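Local coordinates for RNA-binding protein RO60 (Deinococcus radiodurans, PDB 2NVO) that binds several small RNAs that accumulate during recovery from ultraviolet irradiation and contributes to the resistance of the bacterium to that irradiation, at residues A[321-326]-A[343-348]; A[409-415]-A[445-449]; A[417-421]-A[431-435]; A[491-495]-A[526-530]. One frame throughout, in Å; residues are numbered along the deposited sequence.

How the contacts relate
Contact 1 stands apart from the rest. It joins two antiparallel helices of the TROVE domain, with an apolar inner side and a charged, hydrated outer one. The other three belong to the VWFA-like domain. Contacts 3 and 4 are buried, contacts 1 and 2 only partly. Contacts 2 and 4 each pack a helix on the same mixed sheet, and they meet where Ile447 CD1 lies 4.0 Å from Leu492 CD2. Contact 2 is largely aromatic; contact 4 is mostly aliphatic around one phenylalanine. Contact 3 adjoins contact 2, with Leu418 CD1 3.4 Å from Gly410 CA. It joins loop to helix end and depends more on backbone carbonyls, a lysine and a water.

Contact 1 (A[321-326]-A[343-348])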
loop_
_atom_site.group_PDB
_atom_site.type_symbol
_atom_site.label_atom_id
_atom_site.label_comp_id
_atom_site.label_asym_id
_atom_site.label_seq_id
_atom_site.Cartn_x
_atom_site.Cartn_y
_atom_site.Cartn_z
ATOM N N ALA A 321 -8.265 8.272 8.342
ATOM C CA ALA A 321 -7.745 9.056 9.462
ATOM C C ALA A 321 -8.858 9.635 10.320
ATOM O O ALA A 321 -8.768 9.635 11.540
ATOM C CB ALA A 321 -6.766 10.164 8.976
ATOM N N ARG A 322 -9.911 10.135 9.686
ATOM C CA ARG A 322 -11.036 10.681 10.416
ATOM C C ARG A 322 -11.735 9.621 11.264
ATOM O O ARG A 322 -12.003 9.835 12.442
ATOM C CB ARG A 322 -12.067 11.304 9.482
ATOM C CG ARG A 322 -13.312 11.727 10.234
ATOM C CD ARG A 322 -14.140 12.718 9.486
ATOM N NE ARG A 322 -14.809 12.153 8.318
ATOM C CZ ARG A 322 -15.858 11.334 8.364
ATOM N NH1 ARG A 322 -16.357 10.944 9.527
ATOM N NH2 ARG A 322 -16.413 10.912 7.233
ATOM N N LEU A 323 -12.030 8.476 10.663
ATOM C CA LEU A 323 -12.747 7.417 11.377
ATOM C C LEU A 323 -11.893 6.909 12.531
ATOM O O LEU A 323 -12.381 6.761 13.626
ATOM C CB LEU A 323 -13.117 6.265 10.426
ATOM C CG LEU A 323 -14.108 6.632 9.308
ATOM C CD1 LEU A 323 -14.212 5.545 8.216
ATOM C CD2 LEU A 323 -15.472 6.954 9.871
ATOM N N VAL A 324 -10.620 6.639 12.273
ATOM C CA VAL A 324 -9.705 6.148 13.317
ATOM C C VAL A 324 -9.629 7.140 14.475
ATOM O O VAL A 324 -9.748 6.775 15.656
ATOM C CB VAL A 324 -8.288 5.914 12.768
ATOM C CG1 VAL A 324 -7.299 5.669 13.922
ATOM C CG2 VAL A 324 -8.276 4.729 11.813
ATOM N N TYR A 325 -9.442 8.409 14.122
ATOM C CA TYR A 325 -9.318 9.464 15.113
ATOM C C TYR A 325 -10.598 9.683 15.903
ATOM O O TYR A 325 -10.558 9.885 17.112
ATOM C CB TYR A 325 -8.866 10.776 14.433
ATOM C CG TYR A 325 -8.797 11.960 15.366
ATOM C CD1 TYR A 325 -7.921 11.967 16.445
ATOM C CD2 TYR A 325 -9.609 13.074 15.169
ATOM C CE1 TYR A 325 -7.865 13.062 17.314
ATOM C CE2 TYR A 325 -9.562 14.157 16.020
ATOM C CZ TYR A 325 -8.688 14.147 17.088
ATOM O OH TYR A 325 -8.647 15.229 17.928
ATOM N N ALA A 326 -11.744 9.633 15.233
ATOM C CA ALA A 326 -12.997 9.973 15.889
ATOM C C ALA A 326 -13.407 8.938 16.931
ATOM O O ALA A 326 -14.285 9.200 17.751
ATOM C CB ALA A 326 -14.117 10.185 14.869
ATOM N N VAL A 343 -11.101 19.226 14.293
ATOM C CA VAL A 343 -10.080 18.437 13.595
ATOM C C VAL A 343 -10.783 17.370 12.759
ATOM O O VAL A 343 -10.455 17.164 11.596
ATOM C CB VAL A 343 -9.065 17.774 14.565
ATOM C CG1 VAL A 343 -8.157 16.803 13.836
ATOM C CG2 VAL A 343 -8.212 18.838 15.283
ATOM N N VAL A 344 -11.763 16.704 13.366
ATOM C CA VAL A 344 -12.625 15.793 12.614
ATOM C C VAL A 344 -13.202 16.504 11.402
ATOM O O VAL A 344 -13.214 15.965 10.297
ATOM C CB VAL A 344 -13.771 15.260 13.484
ATOM C CG1 VAL A 344 -14.832 14.598 12.604
ATOM C CG2 VAL A 344 -13.223 14.290 14.514
ATOM N N ASP A 345 -13.657 17.736 11.614
ATOM C CA ASP A 345 -14.190 18.571 10.538
ATOM C C ASP A 345 -13.171 18.819 9.436
ATOM O O ASP A 345 -13.505 18.815 8.258
ATOM C CB ASP A 345 -14.628 19.936 11.076
ATOM C CG ASP A 345 -16.021 19.925 11.667
ATOM O OD1 ASP A 345 -16.792 18.978 11.396
ATOM O OD2 ASP A 345 -16.344 20.885 12.403
ATOM N N ALA A 346 -11.933 19.094 9.822
ATOM C CA ALA A 346 -10.903 19.424 8.841
ATOM C C ALA A 346 -10.591 18.202 7.981
ATOM O O ALA A 346 -10.216 18.310 6.806
ATOM C CB ALA A 346 -9.662 19.893 9.542
ATOM N N LEU A 347 -10.707 17.035 8.596
ATOM C CA LEU A 347 -10.495 15.775 7.882
ATOM C C LEU A 347 -11.570 15.548 6.819
ATOM O O LEU A 347 -11.307 14.949 5.773
ATOM C CB LEU A 347 -10.392 14.621 8.870
ATOM C CG LEU A 347 -9.094 14.662 9.683
ATOM C CD1 LEU A 347 -9.191 13.719 10.857
ATOM C CD2 LEU A 347 -7.901 14.316 8.821
ATOM N N GLU A 348 -12.772 16.049 7.069
ATOM C CA GLU A 348 -13.820 16.000 6.059
ATOM C C GLU A 348 -13.462 16.895 4.892
ATOM O O GLU A 348 -13.766 16.575 3.746
ATOM C CB GLU A 348 -15.188 16.368 6.644
ATOM C CG GLU A 348 -15.811 15.232 7.433
ATOM C CD GLU A 348 -16.970 15.666 8.313
ATOM O OE1 GLU A 348 -17.869 16.378 7.824
ATOM O OE2 GLU A 348 -16.985 15.277 9.503
HETATM O O HOH W 1 -12.661 12.478 6.119
#
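Helices 315-326 and 341-354 run antiparallel here: the axes of 321-326 and 343-348 approach to 9.4 Å at an angle of 165°, and Arg322 lies nearest Leu347. This is a helix pair of the TROVE domain, whose HEAT-like repeats build the horseshoe of the ring-shaped monomer. The inner side of the pair is apolar. Leu347 reaches over the backbone of helix 315-326, its CD1 3.6 Å from Arg322 CA. The CB atoms of Leu347 and Arg322 also meet. Tyr325 has its CG opposite the backbone N (chi1 176°), which sends the ring across to the other helix. There CE2 of Tyr325 touches CG1 of Val343 at 3.7 Å, while its CD2 meets CG2 of Val344. Val343 crosses the tyrosine at about a right angle, Val344 at a slant. The phenol oxygen is held elsewhere, by a hydrogen bond to Val340 N. Leu275 and Leu278 of helix 271-283 complete this apolar layer against Ala321, Tyr325 and Leu347.

The outer side is polar. The aliphatic part of Arg322 passes Val344, with CD 3.7 Å from CG1 of Val344. The chain then bends at chi3. The carboxylate of Glu348 lies over one face of the guanidinium, toward its rim, and the two flat groups are 70° apart. Their salt bridge is long, 4.0 Å from Arg322 NE to Glu348 OE2, and no N-H points at the oxygen. It is probably a matter of charge alone. Arg322 NE instead donates to a water at 3.1 Å, and that water gives a weak hydrogen bond to Leu347 O.

Contact 2 (A[409-415]-A[445-449]); sequences MGFAEQF and QPILW
Met409 and Phe415 both come over the same face of Trp449. CE of Met409 makes a CH-pi contact, 3.5 Å from the centroid of the six-membered ring of Trp449. SD of Met409 also lies over the face, a Met-aromatic contact. Bends at chi2 and chi3 (-71° and -72°) fold the methionine so that both atoms reach the indole. Phe415 turns its edge to the five-membered ring of Trp449, with the planes at 62°. This is an edge-to-face pair, in which CD2 of Phe415 is 3.7 Å from CG of Trp449. CZ of Phe415 meets CA of Pro446 at 3.6 Å, and CG of Gln445 lies over one face of the Phe415 ring. Phe411 comes next: its CZ touches CG of Pro446 at 3.9 Å, and OE1 of Gln445 sits at its edge, near the ring plane.

Further out, strand 364-369 holds Met409 and Phe411 by backbone hydrogen bonds, and its Ala368 touches Phe411, Phe415 and Pro446. Helix 445-452 is thus seated on the sheet of the VWFA-like domain. Phe411 also touches Thr441, a metal-binding position by similarity. Aromatic rings, a thioether, a proline and a glutamine side chain make the contact, so dispersion and weak ring electrostatics should dominate.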
loop_
_atom_site.group_PDB
_atom_site.type_symbol
_atom_site.label_atom_id
_atom_site.label_comp_id
_atom_site.label_asym_id
_atom_site.label_seq_id
_atom_site.Cartn_x
_atom_site.Cartn_y
_atom_site.Cartn_z
ATOM N N MET A 409 -24.979 2.269 -10.758
ATOM C CA MET A 409 -26.184 1.480 -10.742
ATOM C C MET A 409 -26.198 0.708 -9.421
ATOM O O MET A 409 -25.176 0.606 -8.745
ATOM C CB MET A 409 -26.178 0.482 -11.903
ATOM C CG MET A 409 -25.937 1.124 -13.281
ATOM S SD MET A 409 -27.387 2.082 -13.761
ATOM C CE MET A 409 -28.528 0.750 -14.119
ATOM N N GLY A 410 -27.356 0.146 -9.084
ATOM C CA GLY A 410 -27.510 -0.624 -7.863
ATOM C C GLY A 410 -28.338 -1.867 -8.109
ATOM O O GLY A 410 -29.198 -1.884 -9.012
ATOM N N PHE A 411 -28.058 -2.910 -7.326
ATOM C CA PHE A 411 -28.773 -4.176 -7.428
ATOM C C PHE A 411 -30.019 -4.105 -6.518
ATOM O O PHE A 411 -30.135 -4.820 -5.517
ATOM C CB PHE A 411 -27.877 -5.342 -6.995
ATOM C CG PHE A 411 -26.623 -5.546 -7.846
ATOM C CD1 PHE A 411 -26.632 -6.409 -8.944
ATOM C CD2 PHE A 411 -25.428 -4.926 -7.517
ATOM C CE1 PHE A 411 -25.493 -6.622 -9.673
ATOM C CE2 PHE A 411 -24.279 -5.139 -8.261
ATOM C CZ PHE A 411 -24.317 -5.989 -9.337
ATOM N N ALA A 412 -30.933 -3.216 -6.868
ATOM C CA ALA A 412 -32.086 -2.903 -6.028
ATOM C C ALA A 412 -33.318 -3.737 -6.380
ATOM O O ALA A 412 -33.188 -4.879 -6.827
ATOM C CB ALA A 412 -32.380 -1.410 -6.084
ATOM N N GLU A 413 -34.510 -3.184 -6.134
ATOM C CA GLU A 413 -35.769 -3.789 -6.591
ATOM C C GLU A 413 -35.525 -4.387 -7.971
ATOM O O GLU A 413 -35.768 -5.568 -8.235
ATOM C CB GLU A 413 -36.873 -2.724 -6.697
ATOM C CG GLU A 413 -36.759 -1.573 -5.703
ATOM C CD GLU A 413 -35.893 -0.422 -6.204
ATOM O OE1 GLU A 413 -35.866 -0.186 -7.434
ATOM O OE2 GLU A 413 -35.253 0.255 -5.363
ATOM N N GLN A 414 -35.012 -3.549 -8.852
ATOM C CA GLN A 414 -34.408 -4.033 -10.070
ATOM C C GLN A 414 -33.094 -3.302 -10.268
ATOM O O GLN A 414 -32.766 -2.385 -9.511
ATOM C CB GLN A 414 -35.341 -3.809 -11.256
ATOM C CG GLN A 414 -36.240 -2.620 -11.111
ATOM C CD GLN A 414 -37.630 -2.922 -11.627
ATOM O OE1 GLN A 414 -37.897 -4.028 -12.109
ATOM N NE2 GLN A 414 -38.531 -1.946 -11.520
ATOM N N PHE A 415 -32.342 -3.724 -11.273
ATOM C CA PHE A 415 -31.055 -3.117 -11.566
ATOM C C PHE A 415 -31.278 -1.738 -12.126
ATOM O O PHE A 415 -31.826 -1.579 -13.216
ATOM C CB PHE A 415 -30.261 -3.978 -12.544
ATOM C CG PHE A 415 -28.826 -3.582 -12.653
ATOM C CD1 PHE A 415 -27.927 -3.912 -11.640
ATOM C CD2 PHE A 415 -28.371 -2.869 -13.747
ATOM C CE1 PHE A 415 -26.601 -3.547 -11.733
ATOM C CE2 PHE A 415 -27.044 -2.501 -13.856
ATOM C CZ PHE A 415 -26.150 -2.838 -12.841
ATOM N N GLN A 445 -24.676 -9.110 -14.334
ATOM C CA GLN A 445 -25.831 -8.303 -14.677
ATOM C C GLN A 445 -25.553 -6.855 -15.169
ATOM O O GLN A 445 -26.241 -6.363 -16.079
ATOM C CB GLN A 445 -26.819 -8.329 -13.513
ATOM C CG GLN A 445 -28.093 -7.560 -13.772
ATOM C CD GLN A 445 -29.125 -7.779 -12.687
ATOM O OE1 GLN A 445 -28.791 -8.110 -11.545
ATOM N NE2 GLN A 445 -30.391 -7.601 -13.039
ATOM N N PRO A 446 -24.557 -6.166 -14.580
ATOM C CA PRO A 446 -24.233 -4.826 -15.088
ATOM C C PRO A 446 -23.771 -4.901 -16.540
ATOM O O PRO A 446 -24.059 -3.986 -17.317
ATOM C CB PRO A 446 -23.046 -4.377 -14.213
ATOM C CG PRO A 446 -23.163 -5.200 -12.940
ATOM C CD PRO A 446 -23.720 -6.549 -13.421
ATOM N N ILE A 447 -23.058 -5.971 -16.877
ATOM C CA ILE A 447 -22.516 -6.142 -18.218
ATOM C C ILE A 447 -23.609 -6.511 -19.212
ATOM O O ILE A 447 -23.628 -6.019 -20.341
ATOM C CB ILE A 447 -21.415 -7.196 -18.235
ATOM C CG1 ILE A 447 -20.354 -6.860 -17.190
ATOM C CG2 ILE A 447 -20.780 -7.305 -19.635
ATOM C CD1 ILE A 447 -19.503 -8.025 -16.820
ATOM N N LEU A 448 -24.503 -7.400 -18.797
ATOM C CA LEU A 448 -25.666 -7.727 -19.606
ATOM C C LEU A 448 -26.513 -6.462 -19.814
ATOM O O LEU A 448 -26.948 -6.166 -20.930
ATOM C CB LEU A 448 -26.487 -8.827 -18.934
ATOM C CG LEU A 448 -25.843 -10.191 -18.684
ATOM C CD1 LEU A 448 -26.764 -11.032 -17.822
ATOM C CD2 LEU A 448 -25.523 -10.945 -19.998
ATOM N N TRP A 449 -26.735 -5.707 -18.741
ATOM C CA TRP A 449 -27.554 -4.509 -18.810
ATOM C C TRP A 449 -26.981 -3.484 -19.783
ATOM O O TRP A 449 -27.711 -2.929 -20.595
ATOM C CB TRP A 449 -27.710 -3.872 -17.434
ATOM C CG TRP A 449 -28.523 -2.597 -17.435
ATOM C CD1 TRP A 449 -29.887 -2.493 -17.366
ATOM C CD2 TRP A 449 -28.020 -1.254 -17.458
ATOM N NE1 TRP A 449 -30.263 -1.173 -17.362
ATOM C CE2 TRP A 449 -29.142 -0.390 -17.427
ATOM C CE3 TRP A 449 -26.731 -0.695 -17.529
ATOM C CZ2 TRP A 449 -29.019 0.999 -17.466
ATOM C CZ3 TRP A 449 -26.609 0.695 -17.560
ATOM C CH2 TRP A 449 -27.748 1.528 -17.519
#

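Contact 3 (A[417-421]-A[431-435])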
loop_
_atom_site.group_PDB
_atom_site.type_symbol
_atom_site.label_atom_id
_atom_site.label_comp_id
_atom_site.label_asym_id
_atom_site.label_seq_id
_atom_site.Cartn_x
_atom_site.Cartn_y
_atom_site.Cartn_z
ATOM N N PRO A 417 -30.300 2.844 -11.852
ATOM C CA PRO A 417 -29.382 3.926 -11.509
ATOM C C PRO A 417 -29.605 4.342 -10.074
ATOM O O PRO A 417 -30.745 4.285 -9.594
ATOM C CB PRO A 417 -29.810 5.062 -12.444
ATOM C CG PRO A 417 -30.555 4.407 -13.544
ATOM C CD PRO A 417 -31.236 3.238 -12.918
ATOM N N LEU A 418 -28.534 4.740 -9.396
ATOM C CA LEU A 418 -28.643 5.172 -8.008
ATOM C C LEU A 418 -28.808 6.683 -7.966
ATOM O O LEU A 418 -29.240 7.249 -6.967
ATOM C CB LEU A 418 -27.404 4.737 -7.200
ATOM C CG LEU A 418 -27.452 3.439 -6.384
ATOM C CD1 LEU A 418 -28.491 2.430 -6.867
ATOM C CD2 LEU A 418 -26.068 2.783 -6.201
ATOM N N GLY A 419 -28.476 7.341 -9.070
ATOM C CA GLY A 419 -28.625 8.784 -9.148
ATOM C C GLY A 419 -27.625 9.533 -8.291
ATOM O O GLY A 419 -27.861 10.671 -7.894
ATOM N N ILE A 420 -26.496 8.897 -7.989
ATOM C CA ILE A 420 -25.413 9.599 -7.325
ATOM C C ILE A 420 -24.695 10.493 -8.325
ATOM O O ILE A 420 -24.397 10.076 -9.435
ATOM C CB ILE A 420 -24.396 8.636 -6.699
ATOM C CG1 ILE A 420 -25.088 7.770 -5.645
ATOM C CG2 ILE A 420 -23.253 9.413 -6.069
ATOM C CD1 ILE A 420 -24.398 6.453 -5.400
ATOM N N THR A 421 -24.402 11.724 -7.922
ATOM C CA THR A 421 -23.692 12.652 -8.804
ATOM C C THR A 421 -22.510 13.273 -8.087
ATOM O O THR A 421 -22.361 13.112 -6.861
ATOM C CB THR A 421 -24.629 13.776 -9.306
ATOM O OG1 THR A 421 -24.765 14.771 -8.290
ATOM C CG2 THR A 421 -25.996 13.209 -9.649
ATOM N N GLN A 431 -26.664 7.013 1.326
ATOM C CA GLN A 431 -28.103 6.753 1.383
ATOM C C GLN A 431 -28.684 6.312 0.040
ATOM O O GLN A 431 -29.528 5.419 -0.010
ATOM C CB GLN A 431 -28.857 7.975 1.916
ATOM C CG GLN A 431 -28.568 8.288 3.378
ATOM C CD GLN A 431 -28.996 9.696 3.773
ATOM O OE1 GLN A 431 -29.051 10.028 4.960
ATOM N NE2 GLN A 431 -29.289 10.540 2.772
ATOM N N LYS A 432 -28.226 6.927 -1.051
ATOM C CA LYS A 432 -28.649 6.498 -2.378
ATOM C C LYS A 432 -28.211 5.078 -2.671
ATOM O O LYS A 432 -28.788 4.421 -3.520
ATOM C CB LYS A 432 -28.118 7.451 -3.463
ATOM C CG LYS A 432 -28.836 8.795 -3.464
ATOM C CD LYS A 432 -28.243 9.771 -4.502
ATOM C CE LYS A 432 -28.992 11.111 -4.463
ATOM N NZ LYS A 432 -28.225 12.147 -5.179
ATOM N N ALA A 433 -27.191 4.608 -1.945
ATOM C CA ALA A 433 -26.654 3.267 -2.111
ATOM C C ALA A 433 -27.188 2.295 -1.047
ATOM O O ALA A 433 -26.507 1.355 -0.661
ATOM C CB ALA A 433 -25.144 3.306 -2.047
ATOM N N GLN A 434 -28.400 2.549 -0.577
ATOM C CA GLN A 434 -29.075 1.651 0.360
ATOM C C GLN A 434 -30.531 1.529 -0.062
ATOM O O GLN A 434 -31.205 2.520 -0.337
ATOM C CB GLN A 434 -28.944 2.151 1.814
ATOM C CG GLN A 434 -27.633 1.682 2.480
ATOM C CD GLN A 434 -27.561 0.160 2.560
ATOM O OE1 GLN A 434 -26.739 -0.502 1.894
ATOM N NE2 GLN A 434 -28.453 -0.407 3.346
ATOM N N SER A 435 -30.997 0.301 -0.170
ATOM C CA SER A 435 -32.353 0.067 -0.595
ATOM C C SER A 435 -32.889 -1.120 0.183
ATOM O O SER A 435 -32.325 -2.211 0.129
ATOM C CB SER A 435 -32.391 -0.190 -2.104
ATOM O OG SER A 435 -33.665 -0.647 -2.503
HETATM O O HOH W 2 -30.642 5.348 -5.320
#
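Leu418 presses against the end of helix 426-432, within the VWFA-like domain and next to its edge strand 415-417. This is the tight part of the contact. CG of Leu418 is 3.3 Å from the carbonyl O of Lys432, and its CD2 reaches Ala433, 4.3 Å from CB of that residue. Ala433 is where the chain leaves helical geometry. Ile420 adds a second apolar touch, its CG1 3.7 Å from CB of Lys432. Strand 364-369 lies behind, with Leu369 against both Leu418 and Ala433, while helix 388-402 packs on Ile420.

The other side is looser and more polar. A water donates to Leu418 O at 2.9 Å and to Lys432 O at 2.7 Å, so it bridges two backbone carbonyls of loop and helix end. Lys432 is extended beyond CG and runs along the loop past Ile420 and Gly419, which is exposed. Its amine also forms a salt bridge with Asp424, whose other carboxylate oxygen accepts from Thr421 N. Lysine and aspartate tie the last turn of the helix to the loop that leads into it. At the tip, Lys432 NZ donates to Gly419 O over 3.1 Å, meeting the carbonyl at 138° from 36° out of its plane.

Contact 4 (A[491-495]-A[526-530])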
loop_
_atom_site.group_PDB
_atom_site.type_symbol
_atom_site.label_atom_id
_atom_site.label_comp_id
_atom_site.label_asym_id
_atom_site.label_seq_id
_atom_site.Cartn_x
_atom_site.Cartn_y
_atom_site.Cartn_z
ATOM N N LYS A 491 -13.470 -4.346 -19.296
ATOM C CA LYS A 491 -12.906 -5.112 -18.190
ATOM C C LYS A 491 -13.904 -5.150 -17.038
ATOM O O LYS A 491 -14.781 -4.302 -16.940
ATOM C CB LYS A 491 -11.590 -4.492 -17.717
ATOM C CG LYS A 491 -10.444 -4.596 -18.722
ATOM C CD LYS A 491 -9.202 -3.923 -18.177
ATOM C CE LYS A 491 -7.983 -4.184 -19.045
ATOM N NZ LYS A 491 -8.168 -3.590 -20.380
ATOM N N LEU A 492 -13.752 -6.127 -16.158
ATOM C CA LEU A 492 -14.618 -6.225 -14.981
ATOM C C LEU A 492 -13.754 -6.338 -13.722
ATOM O O LEU A 492 -12.836 -7.156 -13.673
ATOM C CB LEU A 492 -15.514 -7.460 -15.089
ATOM C CG LEU A 492 -16.236 -7.836 -13.789
ATOM C CD1 LEU A 492 -17.221 -6.727 -13.406
ATOM C CD2 LEU A 492 -16.937 -9.203 -13.926
ATOM N N ILE A 493 -14.046 -5.515 -12.720
ATOM C CA ILE A 493 -13.387 -5.624 -11.414
ATOM C C ILE A 493 -14.499 -5.938 -10.424
ATOM O O ILE A 493 -15.513 -5.259 -10.411
ATOM C CB ILE A 493 -12.719 -4.298 -10.972
ATOM C CG1 ILE A 493 -11.716 -3.781 -12.032
ATOM C CG2 ILE A 493 -12.035 -4.463 -9.593
ATOM C CD1 ILE A 493 -11.160 -2.408 -11.746
ATOM N N VAL A 494 -14.327 -7.001 -9.652
ATOM C CA VAL A 494 -15.243 -7.319 -8.563
ATOM C C VAL A 494 -14.519 -7.099 -7.231
ATOM O O VAL A 494 -13.493 -7.714 -6.949
ATOM C CB VAL A 494 -15.760 -8.780 -8.683
ATOM C CG1 VAL A 494 -16.731 -9.098 -7.530
ATOM C CG2 VAL A 494 -16.453 -8.966 -10.032
ATOM N N VAL A 495 -15.057 -6.191 -6.426
ATOM C CA VAL A 495 -14.491 -5.856 -5.138
ATOM C C VAL A 495 -15.345 -6.432 -3.996
ATOM O O VAL A 495 -16.473 -6.004 -3.784
ATOM C CB VAL A 495 -14.380 -4.330 -4.972
ATOM C CG1 VAL A 495 -13.641 -4.008 -3.634
ATOM C CG2 VAL A 495 -13.617 -3.743 -6.132
ATOM N N MET A 526 -6.519 -0.948 -8.920
ATOM C CA MET A 526 -7.713 -1.042 -9.751
ATOM C C MET A 526 -7.570 -0.118 -10.940
ATOM O O MET A 526 -7.935 -0.462 -12.056
ATOM C CB MET A 526 -8.973 -0.698 -8.953
ATOM C CG MET A 526 -9.388 -1.809 -7.975
ATOM S SD MET A 526 -10.580 -1.270 -6.736
ATOM C CE MET A 526 -11.967 -0.936 -7.740
ATOM N N THR A 527 -7.032 1.067 -10.682
ATOM C CA THR A 527 -6.813 2.041 -11.741
ATOM C C THR A 527 -5.776 1.511 -12.727
ATOM O O THR A 527 -5.956 1.613 -13.933
ATOM C CB THR A 527 -6.331 3.378 -11.157
ATOM O OG1 THR A 527 -7.363 3.921 -10.324
ATOM C CG2 THR A 527 -6.006 4.370 -12.273
ATOM N N ALA A 528 -4.686 0.954 -12.213
ATOM C CA ALA A 528 -3.645 0.419 -13.090
ATOM C C ALA A 528 -4.215 -0.691 -13.954
ATOM O O ALA A 528 -3.929 -0.780 -15.146
ATOM C CB ALA A 528 -2.466 -0.095 -12.277
ATOM N N PHE A 529 -5.029 -1.549 -13.343
ATOM C CA PHE A 529 -5.681 -2.631 -14.077
ATOM C C PHE A 529 -6.595 -2.087 -15.180
ATOM O O PHE A 529 -6.581 -2.577 -16.312
ATOM C CB PHE A 529 -6.479 -3.515 -13.111
ATOM C CG PHE A 529 -7.362 -4.514 -13.795
ATOM C CD1 PHE A 529 -8.715 -4.281 -13.917
ATOM C CD2 PHE A 529 -6.836 -5.681 -14.319
ATOM C CE1 PHE A 529 -9.543 -5.195 -14.536
ATOM C CE2 PHE A 529 -7.660 -6.606 -14.951
ATOM C CZ PHE A 529 -9.019 -6.353 -15.067
ATOM N N ALA A 530 -7.401 -1.082 -14.854
ATOM C CA ALA A 530 -8.358 -0.545 -15.817
ATOM C C ALA A 530 -7.639 0.085 -17.011
ATOM O O ALA A 530 -8.153 0.069 -18.130
ATOM C CB ALA A 530 -9.271 0.485 -15.163
HETATM O O HOH W 3 -7.270 -0.844 -20.596
#
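Lys491 crosses the Phe529 ring at a slant at one end of this contact between strand 491-496 and helix 522-530. Its CB meets the ring first, 3.8 Å from CE1 of Phe529. CG carries the chain onward, and CD comes over one face, 4.2 Å from the ring centroid and 24° off its normal. This is a CH-pi contact, displaced toward the rim. CD and CE both pass near the Phe529 carbonyl O, with CE at 3.5 Å. The chain is extended as far as CE and then bends at chi4 (64°). That bend brings NZ to a water at 2.9 Å, which it donates to. The same water donates to Ala530 O, so the amine is linked to the last turn of the helix through one water.

The remainder is apolar. Ile493 and Phe529 pass side by side, pointing opposite ways, with CG1 of Ile493 3.6 Å from CD1 of the ring. Its CD1 meets Met526 CB at 3.9 Å. Met526 bends at chi3 and turns its methyl to the strand, where CE lies 3.6 Å from CG2 of Val495. Lys491, Ile493 and Val495 alternate with Leu492 and Val494, so every second residue of the strand faces the helix.

The short segments of strand and helix run at 162°, close to antiparallel. Strand 491-496 lies between parallel strands 459-464 and 512-517 of the VWFA-like sheet. Helix 522-530 covers all three: Met526 touches Val461, Tyr463 and Val515, and Phe529 touches Leu513. On the other side of the strand, Leu492 packs against helix 475-486.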